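Glutathione S-transferase (Vibrio parahaemolyticus, PDB 7MIQ) probably catalyses the conjugation of glutathione to electrophilic compounds, as a Gtt2-class glutathione S-transferase. Local coordinates at residues P143-R148 against P187-W192. Residues are numbered along the deposited sequence; the frame is centred on the assembly and turned at random.
Sequences PTLDTR and PNIARW. Unlike the reference sequence in segment 143-148: T147 (reference Gln).
D146 lays its carboxylate over the first turn of helix 187-196, and a single oxygen, OD1, meets the backbone there. Its CG stands anti to the backbone N (chi1 -174°), on the side of helix 187-196. The straighter of two bonds comes from I189, whose N lies 3.2 Å from D146 OD1. Its N-H...O angle is 158°, and the N-H comes in on the anti side, somewhat out of the carboxylate plane. N188 N is nearer to D146 OD1, at 2.9 Å, but its bent approach makes that bond weak. P187 N, a proline nitrogen with no hydrogen to give, sits beside the same oxygen, and the ring carbon P187 CD is 3.9 Å from D146 OD1. An acid from another helix thus takes up amides at the N-terminal turn, where the helix dipole would be expected to favour its negative charge. The N188 side chain crosses that of D146 at about a right angle, its CB 3.3 Å from the carbonyl oxygen D146 O.

Next to this polar grip the contact turns apolar. I189 CG1 packs 3.7 Å from D146 CA, while its tip CD1 continues to L145, 4.1 Å from L145 CD2; the two side chains cross nearly perpendicularly. The helix axes approach to 7.9 Å at 63°, and the CA atoms of D146 and I189 are the nearest pair across the two segments.

This is helix packing within the all-helical C-terminal domain of the transferase fold. The D146 side chain also touches Y186, just ahead of helix 187-196. Helix 162-177 backs the apolar side, where I171 touches both L145 and I189.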
ATOM      1  N   PRO A 143      -4.099  17.245 -10.272  1.00 26.58           N
ATOM      2  CA  PRO A 143      -3.174  17.754 -11.300  1.00 22.99           C
ATOM      3  C   PRO A 143      -2.008  16.821 -11.565  1.00 20.58           C
ATOM      4  O   PRO A 143      -1.593  16.663 -12.721  1.00 23.18           O
ATOM      5  CB  PRO A 143      -2.704  19.096 -10.718  1.00 24.19           C
ATOM      6  CG  PRO A 143      -3.778  19.505  -9.790  1.00 25.37           C
ATOM      7  CD  PRO A 143      -4.325  18.239  -9.206  1.00 25.29           C
ATOM      8  N   THR A 144      -1.463  16.195 -10.517  1.00 23.15           N
ATOM      9  CA  THR A 144      -0.369  15.247 -10.704  1.00 24.47           C
ATOM     10  C   THR A 144      -0.801  14.074 -11.573  1.00 20.36           C
ATOM     11  O   THR A 144      -0.047  13.624 -12.446  1.00 23.61           O
ATOM     12  CB  THR A 144       0.131  14.751  -9.345  1.00 25.58           C
ATOM     13  OG1 THR A 144       0.544  15.866  -8.550  1.00 29.14           O
ATOM     14  CG2 THR A 144       1.300  13.795  -9.520  1.00 25.86           C
ATOM     15  N   LEU A 145      -2.013  13.564 -11.350  1.00 18.61           N
ATOM     16  CA  LEU A 145      -2.513  12.465 -12.170  1.00 21.45           C
ATOM     17  C   LEU A 145      -2.774  12.917 -13.602  1.00 17.80           C
ATOM     18  O   LEU A 145      -2.479  12.185 -14.554  1.00 17.70           O
ATOM     19  CB  LEU A 145      -3.786  11.889 -11.552  1.00 16.39           C
ATOM     20  CG  LEU A 145      -4.380  10.667 -12.252  1.00 17.16           C
ATOM     21  CD1 LEU A 145      -3.354   9.545 -12.333  1.00 20.82           C
ATOM     22  CD2 LEU A 145      -5.641  10.202 -11.519  1.00 15.12           C
ATOM     23  N   ASP A 146      -3.339  14.112 -13.775  1.00 18.55           N
ATOM     24  CA  ASP A 146      -3.606  14.608 -15.122  1.00 20.25           C
ATOM     25  C   ASP A 146      -2.313  14.805 -15.906  1.00 19.11           C
ATOM     26  O   ASP A 146      -2.243  14.476 -17.095  1.00 20.73           O
ATOM     27  CB  ASP A 146      -4.396  15.912 -15.054  1.00 21.34           C
ATOM     28  CG  ASP A 146      -4.832  16.396 -16.421  1.00 28.45           C
ATOM     29  OD1 ASP A 146      -5.847  15.884 -16.941  1.00 23.85           O
ATOM     30  OD2 ASP A 146      -4.151  17.277 -16.981  1.00 28.65           O
ATOM     31  N   THR A 147      -1.277  15.345 -15.259  1.00 23.13           N
ATOM     32  CA  THR A 147      -0.006  15.534 -15.951  1.00 18.72           C
ATOM     33  C   THR A 147       0.602  14.194 -16.345  1.00 19.75           C
ATOM     34  O   THR A 147       1.138  14.048 -17.452  1.00 19.18           O
ATOM     35  CB  THR A 147       0.960  16.338 -15.080  1.00 26.92           C
ATOM     36  OG1 THR A 147       0.427  17.652 -14.870  1.00 29.54           O
ATOM     37  CG2 THR A 147       2.321  16.457 -15.754  1.00 30.95           C
ATOM     38  N   ARG A 148       0.505  13.196 -15.464  1.00 20.29           N
ATOM     39  CA  ARG A 148       0.967  11.856 -15.803  1.00 23.20           C
ATOM     40  C   ARG A 148       0.240  11.321 -17.032  1.00 23.55           C
ATOM     41  O   ARG A 148       0.866  10.786 -17.954  1.00 21.88           O
ATOM     42  CB  ARG A 148       0.777  10.919 -14.607  1.00 21.44           C
ATOM     43  CG  ARG A 148       1.081   9.459 -14.903  1.00 21.52           C
ATOM     44  CD  ARG A 148       2.501   9.273 -15.420  1.00 17.66           C
ATOM     45  NE  ARG A 148       2.841   7.861 -15.551  1.00 18.23           N
ATOM     46  CZ  ARG A 148       3.971   7.407 -16.074  1.00 21.30           C
ATOM     47  NH1 ARG A 148       4.896   8.227 -16.546  1.00 21.67           N
ATOM     48  NH2 ARG A 148       4.178   6.094 -16.129  1.00 23.35           N
ATOM     49  N   PRO A 187      -8.518  17.161 -18.625  1.00 21.38           N
ATOM     50  CA  PRO A 187      -8.874  16.440 -19.857  1.00 19.04           C
ATOM     51  C   PRO A 187      -8.120  15.141 -20.042  1.00 16.76           C
ATOM     52  O   PRO A 187      -8.639  14.227 -20.696  1.00 18.13           O
ATOM     53  CB  PRO A 187      -8.526  17.444 -20.970  1.00 20.93           C
ATOM     54  CG  PRO A 187      -8.397  18.770 -20.289  1.00 28.58           C
ATOM     55  CD  PRO A 187      -7.931  18.484 -18.899  1.00 22.80           C
ATOM     56  N   ASN A 188      -6.907  15.032 -19.501  1.00 16.54           N
ATOM     57  CA  ASN A 188      -6.139  13.803 -19.660  1.00 18.47           C
ATOM     58  C   ASN A 188      -6.684  12.694 -18.769  1.00 16.43           C
ATOM     59  O   ASN A 188      -6.731  11.530 -19.180  1.00 15.95           O
ATOM     60  CB  ASN A 188      -4.665  14.079 -19.373  1.00 19.75           C
ATOM     61  CG  ASN A 188      -4.076  15.105 -20.330  1.00 23.50           C
ATOM     62  OD1 ASN A 188      -3.722  16.216 -19.934  1.00 25.68           O
ATOM     63  ND2 ASN A 188      -3.988  14.739 -21.599  1.00 17.53           N
ATOM     64  N   ILE A 189      -7.109  13.032 -17.550  1.00 16.39           N
ATOM     65  CA  ILE A 189      -7.868  12.069 -16.756  1.00 15.29           C
ATOM     66  C   ILE A 189      -9.140  11.674 -17.494  1.00 16.73           C
ATOM     67  O   ILE A 189      -9.511  10.496 -17.541  1.00 17.09           O
ATOM     68  CB  ILE A 189      -8.183  12.640 -15.362  1.00 18.10           C
ATOM     69  CG1 ILE A 189      -6.896  13.018 -14.627  1.00 17.65           C
ATOM     70  CG2 ILE A 189      -9.008  11.639 -14.548  1.00 17.15           C
ATOM     71  CD1 ILE A 189      -7.132  13.623 -13.246  1.00 21.68           C
ATOM     72  N   ALA A 190      -9.819  12.653 -18.095  1.00 17.20           N
ATOM     73  CA  ALA A 190     -11.058  12.360 -18.805  1.00 16.71           C
ATOM     74  C   ALA A 190     -10.803  11.428 -19.985  1.00 16.03           C
ATOM     75  O   ALA A 190     -11.513  10.432 -20.164  1.00 17.75           O
ATOM     76  CB  ALA A 190     -11.715  13.663 -19.264  1.00 16.95           C
ATOM     77  N   ARG A 191      -9.784  11.737 -20.795  1.00 15.08           N
ATOM     78  CA  ARG A 191      -9.392  10.864 -21.903  1.00 15.33           C
ATOM     79  C   ARG A 191      -9.144   9.441 -21.421  1.00 15.10           C
ATOM     80  O   ARG A 191      -9.675   8.475 -21.983  1.00 17.14           O
ATOM     81  CB  ARG A 191      -8.132  11.421 -22.579  1.00 17.41           C
ATOM     82  CG  ARG A 191      -7.638  10.672 -23.826  1.00 21.17           C
ATOM     83  CD  ARG A 191      -6.768   9.438 -23.517  1.00 20.97           C
ATOM     84  NE  ARG A 191      -5.628   9.727 -22.653  1.00 20.26           N
ATOM     85  CZ  ARG A 191      -4.902   8.799 -22.043  1.00 20.66           C
ATOM     86  NH1 ARG A 191      -5.176   7.510 -22.172  1.00 20.76           N
ATOM     87  NH2 ARG A 191      -3.877   9.172 -21.279  1.00 19.36           N
ATOM     88  N   TRP A 192      -8.295   9.298 -20.404  1.00 17.92           N
ATOM     89  CA  TRP A 192      -7.973   7.980 -19.869  1.00 15.52           C
ATOM     90  C   TRP A 192      -9.214   7.300 -19.306  1.00 15.45           C
ATOM     91  O   TRP A 192      -9.443   6.109 -19.547  1.00 16.36           O
ATOM     92  CB  TRP A 192      -6.880   8.122 -18.805  1.00 15.98           C
ATOM     93  CG  TRP A 192      -6.770   6.983 -17.825  1.00 15.10           C
ATOM     94  CD1 TRP A 192      -6.032   5.842 -17.965  1.00 17.19           C
ATOM     95  CD2 TRP A 192      -7.400   6.898 -16.540  1.00 13.58           C
ATOM     96  NE1 TRP A 192      -6.178   5.044 -16.852  1.00 17.97           N
ATOM     97  CE2 TRP A 192      -7.011   5.673 -15.963  1.00 16.46           C
ATOM     98  CE3 TRP A 192      -8.258   7.741 -15.823  1.00 18.57           C
ATOM     99  CZ2 TRP A 192      -7.458   5.265 -14.704  1.00 15.98           C
ATOM    100  CZ3 TRP A 192      -8.696   7.338 -14.572  1.00 13.63           C
ATOM    101  CH2 TRP A 192      -8.294   6.111 -14.024  1.00 16.46           C
TER